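Local coordinates for protein myosin-2 (Saccharomyces cerevisiae, PDB 6IXO) that carries organelles and other cargo along polarized actin cables as a class V myosin heavy chain, using this globular tail domain to bind receptors on the cargo, at residues Thr7-Glu11 / Leu411-Gln415; Leu13-Glu18 / Glu64-Leu70. All coordinates share one frame; numbering follows the deposited sequence.

How the interactions relate
Starting at the N terminus, helix 6-18 supplies one side of both contacts: its first turns enter interaction 1 and its last turns enter interaction 2. The chain then runs through helices 20-32 and 48-51 and returns along helix 53-67, whose C-terminal end and following turn meet residues 13-18, closing the shorter loop of interaction 2. Some 400 residues separate the segments of interaction 1, where helix 403-415 comes back to residues 7-11, so the shorter loop lies wholly within the longer one. The contacts touch through Gln-415 and Arg-67, and together they tie the N- and C-terminal helices to helix 53-67 at one end of the elongated helical domain.

Interaction 1: Thr7-Glu11 / Leu411-Gln415; sequences TQINE and LVAQQ
Gln-415 reaches across from helix 403-415 to Ile-9 and Asn-10 of helix 6-18. From CB the chain runs extended, with CG anti to its own carbonyl carbon, and lies alongside Ile-9, the two side chains pointing opposite ways. CG lies 3.7 Å from Ile-9 CG2, and the amide carbon CD meets the same methyl. At the tip the two amide atoms divide their work: NE2 donates to Asn-10 OD1 at 2.9 Å, while OE1 accepts a hydrogen bond from Arg-67 of helix 53-67. Gln-415 NE2 also lies 3.6 Å from Ile-9 CG2, so that one methyl meets CG, CD and NE2 in turn. The bond to Asn-10 is bent, with an N-H...O angle of 143°, and its donor sits above the carbonyl plane of Asn-10; the two amide planes stand 85° apart. A leucine here would probably leave Asn-10 OD1 without this donor and Arg-67 with one acceptor fewer.

Ile-9 carries most of the apolar contact between the two segments. Its CG2, anti to the backbone N, lies between Gln-415 and Leu-411, with Leu-411 CD2 at 4.1 Å, while Ile-9 CD1 reaches Gln-414 OE1 at 3.5 Å. Leu-411 continues the apolar seam against Leu-13 and Leu-16 further along helix 6-18. The short helical segments run nearly antiparallel, at 152°, with their axes 10.3 Å apart at closest approach. This is a small antiparallel helix-helix packing at the surface, one isoleucine flanked by glutamines, which joins the N- and C-terminal helices of the all-helical cargo-binding tail.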
loop_
_atom_site.group_PDB
_atom_site.type_symbol
_atom_site.label_atom_id
_atom_site.label_comp_id
_atom_site.label_asym_id
_atom_site.label_seq_id
_atom_site.Cartn_x
_atom_site.Cartn_y
_atom_site.Cartn_z
ATOM N N THR A 7 -18.114 -31.012 -29.865
ATOM C CA THR A 7 -16.878 -31.255 -30.597
ATOM C C THR A 7 -16.465 -30.029 -31.409
ATOM O O THR A 7 -15.288 -29.670 -31.442
ATOM C CB THR A 7 -17.011 -32.462 -31.533
ATOM O OG1 THR A 7 -17.578 -33.564 -30.810
ATOM C CG2 THR A 7 -15.640 -32.845 -32.092
ATOM N N GLN A 8 -17.433 -29.396 -32.063
ATOM C CA GLN A 8 -17.177 -28.175 -32.816
ATOM C C GLN A 8 -16.772 -27.009 -31.894
ATOM O O GLN A 8 -15.867 -26.245 -32.223
ATOM C CB GLN A 8 -18.402 -27.798 -33.653
ATOM C CG GLN A 8 -18.540 -28.598 -34.921
ATOM C CD GLN A 8 -19.724 -28.150 -35.761
ATOM O OE1 GLN A 8 -20.194 -27.013 -35.632
ATOM N NE2 GLN A 8 -20.220 -29.043 -36.624
ATOM N N ILE A 9 -17.423 -26.888 -30.741
ATOM C CA ILE A 9 -16.994 -25.910 -29.741
ATOM C C ILE A 9 -15.579 -26.218 -29.285
ATOM O O ILE A 9 -14.749 -25.323 -29.207
ATOM C CB ILE A 9 -17.931 -25.881 -28.525
ATOM C CG1 ILE A 9 -19.304 -25.364 -28.968
ATOM C CG2 ILE A 9 -17.316 -25.042 -27.376
ATOM C CD1 ILE A 9 -20.177 -24.943 -27.822
ATOM N N ASN A 10 -15.293 -27.488 -29.018
ATOM C CA ASN A 10 -13.945 -27.857 -28.609
ATOM C C ASN A 10 -12.885 -27.589 -29.668
ATOM O O ASN A 10 -11.789 -27.122 -29.329
ATOM C CB ASN A 10 -13.877 -29.324 -28.204
ATOM C CG ASN A 10 -14.299 -29.543 -26.769
ATOM O OD1 ASN A 10 -14.503 -28.589 -26.018
ATOM N ND2 ASN A 10 -14.422 -30.809 -26.375
ATOM N N GLU A 11 -13.175 -27.921 -30.924
ATOM C CA GLU A 11 -12.206 -27.638 -31.970
ATOM C C GLU A 11 -11.918 -26.140 -32.059
ATOM O O GLU A 11 -10.768 -25.741 -32.123
ATOM C CB GLU A 11 -12.676 -28.120 -33.327
ATOM C CG GLU A 11 -11.667 -27.840 -34.431
ATOM C CD GLU A 11 -11.969 -28.617 -35.700
ATOM O OE1 GLU A 11 -13.080 -29.189 -35.795
ATOM O OE2 GLU A 11 -11.096 -28.663 -36.595
ATOM N N LEU A 411 -17.389 -19.164 -25.838
ATOM C CA LEU A 411 -17.478 -20.593 -26.141
ATOM C C LEU A 411 -17.470 -21.373 -24.833
ATOM O O LEU A 411 -18.245 -22.293 -24.655
ATOM C CB LEU A 411 -16.333 -21.040 -27.047
ATOM C CG LEU A 411 -16.432 -20.629 -28.512
ATOM C CD1 LEU A 411 -15.095 -20.843 -29.174
ATOM C CD2 LEU A 411 -17.545 -21.394 -29.224
ATOM N N VAL A 412 -16.600 -20.987 -23.904
ATOM C CA VAL A 412 -16.607 -21.599 -22.586
ATOM C C VAL A 412 -17.990 -21.476 -21.961
ATOM O O VAL A 412 -18.563 -22.458 -21.472
ATOM C CB VAL A 412 -15.579 -20.962 -21.652
ATOM C CG1 VAL A 412 -15.858 -21.377 -20.226
ATOM C CG2 VAL A 412 -14.174 -21.350 -22.081
ATOM N N ALA A 413 -18.533 -20.263 -22.014
ATOM C CA ALA A 413 -19.860 -20.000 -21.475
ATOM C C ALA A 413 -20.940 -20.892 -22.103
ATOM O O ALA A 413 -21.882 -21.283 -21.425
ATOM C CB ALA A 413 -20.205 -18.528 -21.655
ATOM N N GLN A 414 -20.806 -21.225 -23.386
ATOM C CA GLN A 414 -21.791 -22.089 -24.051
ATOM C C GLN A 414 -21.746 -23.521 -23.538
ATOM O O GLN A 414 -22.767 -24.206 -23.516
ATOM C CB GLN A 414 -21.587 -22.104 -25.569
ATOM C CG GLN A 414 -21.919 -20.799 -26.255
ATOM C CD GLN A 414 -21.712 -20.858 -27.755
ATOM O OE1 GLN A 414 -21.826 -21.922 -28.369
ATOM N NE2 GLN A 414 -21.409 -19.708 -28.355
ATOM N N GLN A 415 -20.566 -23.979 -23.131
ATOM C CA GLN A 415 -20.420 -25.343 -22.636
ATOM C C GLN A 415 -21.086 -25.551 -21.292
ATOM O O GLN A 415 -21.259 -26.680 -20.850
ATOM C CB GLN A 415 -18.954 -25.711 -22.540
ATOM C CG GLN A 415 -18.268 -25.613 -23.867
ATOM C CD GLN A 415 -16.925 -26.283 -23.860
ATOM O OE1 GLN A 415 -16.022 -25.880 -23.121
ATOM N NE2 GLN A 415 -16.780 -27.327 -24.679
#

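Interaction 2: Leu13-Glu18 / Glu64-Leu70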
loop_
_atom_site.group_PDB
_atom_site.type_symbol
_atom_site.label_atom_id
_atom_site.label_comp_id
_atom_site.label_asym_id
_atom_site.label_seq_id
_atom_site.Cartn_x
_atom_site.Cartn_y
_atom_site.Cartn_z
ATOM N N LEU A 13 -12.329 -23.844 -29.821
ATOM C CA LEU A 13 -11.617 -23.388 -28.620
ATOM C C LEU A 13 -10.140 -23.684 -28.758
ATOM O O LEU A 13 -9.284 -22.848 -28.474
ATOM C CB LEU A 13 -12.138 -24.064 -27.358
ATOM C CG LEU A 13 -13.160 -23.317 -26.530
ATOM C CD1 LEU A 13 -13.705 -24.263 -25.472
ATOM C CD2 LEU A 13 -12.520 -22.030 -25.896
ATOM N N TYR A 14 -9.861 -24.901 -29.223
ATOM C CA TYR A 14 -8.501 -25.376 -29.333
ATOM C C TYR A 14 -7.671 -24.516 -30.267
ATOM O O TYR A 14 -6.544 -24.152 -29.944
ATOM C CB TYR A 14 -8.483 -26.831 -29.835
ATOM C CG TYR A 14 -7.104 -27.424 -29.784
ATOM C CD1 TYR A 14 -6.240 -27.322 -30.872
ATOM C CD2 TYR A 14 -6.647 -28.063 -28.632
ATOM C CE1 TYR A 14 -4.965 -27.851 -30.822
ATOM C CE2 TYR A 14 -5.375 -28.609 -28.576
ATOM C CZ TYR A 14 -4.537 -28.489 -29.670
ATOM O OH TYR A 14 -3.270 -29.019 -29.620
ATOM N N ARG A 15 -8.214 -24.211 -31.437
ATOM C CA ARG A 15 -7.515 -23.334 -32.369
ATOM C C ARG A 15 -7.339 -21.933 -31.805
ATOM O O ARG A 15 -6.337 -21.269 -32.089
ATOM C CB ARG A 15 -8.259 -23.250 -33.694
ATOM C CG ARG A 15 -8.459 -24.589 -34.380
ATOM C CD ARG A 15 -7.143 -25.360 -34.490
ATOM N NE ARG A 15 -7.244 -26.519 -35.389
ATOM C CZ ARG A 15 -6.214 -27.281 -35.758
ATOM N NH1 ARG A 15 -4.991 -27.015 -35.304
ATOM N NH2 ARG A 15 -6.406 -28.306 -36.582
ATOM N N LEU A 16 -8.304 -21.452 -31.029
ATOM C CA LEU A 16 -8.112 -20.099 -30.428
ATOM C C LEU A 16 -6.972 -20.125 -29.426
ATOM O O LEU A 16 -6.179 -19.191 -29.332
ATOM C CB LEU A 16 -9.394 -19.596 -29.767
ATOM C CG LEU A 16 -10.480 -19.215 -30.784
ATOM C CD1 LEU A 16 -11.867 -19.192 -30.160
ATOM C CD2 LEU A 16 -10.165 -17.860 -31.456
ATOM N N LEU A 17 -6.875 -21.209 -28.670
ATOM C CA LEU A 17 -5.917 -21.237 -27.570
ATOM C C LEU A 17 -4.489 -21.538 -28.043
ATOM O O LEU A 17 -3.531 -21.022 -27.467
ATOM C CB LEU A 17 -6.367 -22.241 -26.518
ATOM C CG LEU A 17 -7.688 -21.841 -25.854
ATOM C CD1 LEU A 17 -8.372 -23.038 -25.175
ATOM C CD2 LEU A 17 -7.478 -20.724 -24.849
ATOM N N GLU A 18 -4.339 -22.336 -29.101
ATOM C CA GLU A 18 -2.997 -22.666 -29.591
ATOM C C GLU A 18 -2.362 -21.481 -30.331
ATOM O O GLU A 18 -1.145 -21.424 -30.496
ATOM C CB GLU A 18 -3.031 -23.927 -30.491
ATOM C CG GLU A 18 -2.982 -23.700 -32.002
ATOM C CD GLU A 18 -3.237 -25.010 -32.794
ATOM O OE1 GLU A 18 -3.792 -24.963 -33.916
ATOM O OE2 GLU A 18 -2.882 -26.101 -32.294
ATOM N N GLU A 64 -8.522 -23.285 -19.570
ATOM C CA GLU A 64 -8.885 -23.975 -20.814
ATOM C C GLU A 64 -7.624 -24.534 -21.452
ATOM O O GLU A 64 -7.629 -25.652 -21.984
ATOM C CB GLU A 64 -9.610 -23.058 -21.804
ATOM C CG GLU A 64 -11.030 -22.796 -21.447
ATOM C CD GLU A 64 -11.831 -24.074 -21.345
ATOM O OE1 GLU A 64 -11.811 -24.870 -22.303
ATOM O OE2 GLU A 64 -12.473 -24.287 -20.299
ATOM N N MET A 65 -6.535 -23.760 -21.386
ATOM C CA MET A 65 -5.261 -24.259 -21.892
ATOM C C MET A 65 -4.852 -25.551 -21.178
ATOM O O MET A 65 -4.452 -26.535 -21.822
ATOM C CB MET A 65 -4.178 -23.205 -21.736
ATOM C CG MET A 65 -4.260 -22.104 -22.762
ATOM S SD MET A 65 -2.990 -20.880 -22.387
ATOM C CE MET A 65 -3.191 -19.766 -23.773
ATOM N N TRP A 66 -4.970 -25.565 -19.850
ATOM C CA TRP A 66 -4.661 -26.794 -19.115
ATOM C C TRP A 66 -5.581 -27.938 -19.501
ATOM O O TRP A 66 -5.112 -29.045 -19.737
ATOM C CB TRP A 66 -4.738 -26.570 -17.617
ATOM C CG TRP A 66 -3.633 -25.733 -17.136
ATOM C CD1 TRP A 66 -2.463 -25.460 -17.785
ATOM C CD2 TRP A 66 -3.587 -25.029 -15.901
ATOM N NE1 TRP A 66 -1.689 -24.634 -17.020
ATOM C CE2 TRP A 66 -2.354 -24.355 -15.856
ATOM C CE3 TRP A 66 -4.463 -24.919 -14.822
ATOM C CZ2 TRP A 66 -1.970 -23.584 -14.779
ATOM C CZ3 TRP A 66 -4.094 -24.122 -13.751
ATOM C CH2 TRP A 66 -2.849 -23.471 -13.735
ATOM N N ARG A 67 -6.882 -27.667 -19.547
ATOM C CA ARG A 67 -7.867 -28.681 -19.927
ATOM C C ARG A 67 -7.531 -29.355 -21.258
ATOM O O ARG A 67 -7.774 -30.559 -21.455
ATOM C CB ARG A 67 -9.247 -28.032 -19.994
ATOM C CG ARG A 67 -10.327 -28.906 -20.577
ATOM C CD ARG A 67 -11.470 -28.051 -21.041
ATOM N NE ARG A 67 -12.464 -28.877 -21.702
ATOM C CZ ARG A 67 -13.463 -28.406 -22.432
ATOM N NH1 ARG A 67 -13.600 -27.092 -22.598
ATOM N NH2 ARG A 67 -14.318 -29.257 -22.997
ATOM N N PHE A 68 -6.994 -28.589 -22.195
ATOM C CA PHE A 68 -6.651 -29.138 -23.501
ATOM C C PHE A 68 -5.199 -29.596 -23.527
ATOM O O PHE A 68 -4.693 -29.961 -24.566
ATOM C CB PHE A 68 -6.901 -28.106 -24.603
ATOM C CG PHE A 68 -8.353 -27.965 -24.984
ATOM C CD1 PHE A 68 -8.968 -28.920 -25.775
ATOM C CD2 PHE A 68 -9.102 -26.875 -24.551
ATOM C CE1 PHE A 68 -10.302 -28.807 -26.138
ATOM C CE2 PHE A 68 -10.448 -26.754 -24.901
ATOM C CZ PHE A 68 -11.044 -27.724 -25.706
ATOM N N GLY A 69 -4.537 -29.572 -22.372
ATOM C CA GLY A 69 -3.142 -29.964 -22.279
ATOM C C GLY A 69 -2.194 -29.072 -23.064
ATOM O O GLY A 69 -1.124 -29.505 -23.490
ATOM N N LEU A 70 -2.567 -27.808 -23.256
ATOM C CA LEU A 70 -1.668 -26.875 -23.928
ATOM C C LEU A 70 -0.747 -26.275 -22.878
ATOM O O LEU A 70 -0.745 -25.055 -22.634
ATOM C CB LEU A 70 -2.449 -25.794 -24.661
ATOM C CG LEU A 70 -3.351 -26.290 -25.797
ATOM C CD1 LEU A 70 -4.191 -25.129 -26.297
ATOM C CD2 LEU A 70 -2.516 -26.864 -26.925
#
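Tyr-14 has its CG anti to the backbone N (chi1 -172°), whereas Phe-68 has its CG anti to the carbonyl carbon (chi1 -78°), and these settings bring the two rings into an offset edge-to-face pair. The edge of Tyr-14 is turned to the face of Phe-68, with centroids 5.9 Å apart and planes at 76°; Tyr-14 CD2 comes within 3.8 Å of Phe-68 CD1. Further out, the tyrosine ring meets Leu-70, whose CD2 lies 3.5 Å from Tyr-14 OH. Leu-17 sits deeper: its CD1 touches Glu-64 CB at 3.6 Å and also Phe-68, its CD2 faces Met-65 CG, and its CB packs on Leu-70 CD1. Helix 53-67 ends in a Schellman motif with Gly-69 at positive phi, a turn that lets Phe-68 and Leu-70 both face helix 6-18. Beside Leu-13 CD1, Arg-67 NH1 forms a salt bridge with Glu-64 OE1 (2.9 Å), on that oxygen's syn lone pair, and hydrogen-bonds Gln-415 OE1, while Phe-68 CZ lies over the guanidinium face. Apolar and aromatic packing thus joins the helices; Glu-64 and Arg-67 pair within helix 53-67, and Arg-15 and Glu-18 within helix 6-18, which probably lowers the cost of placing charge beside leucine.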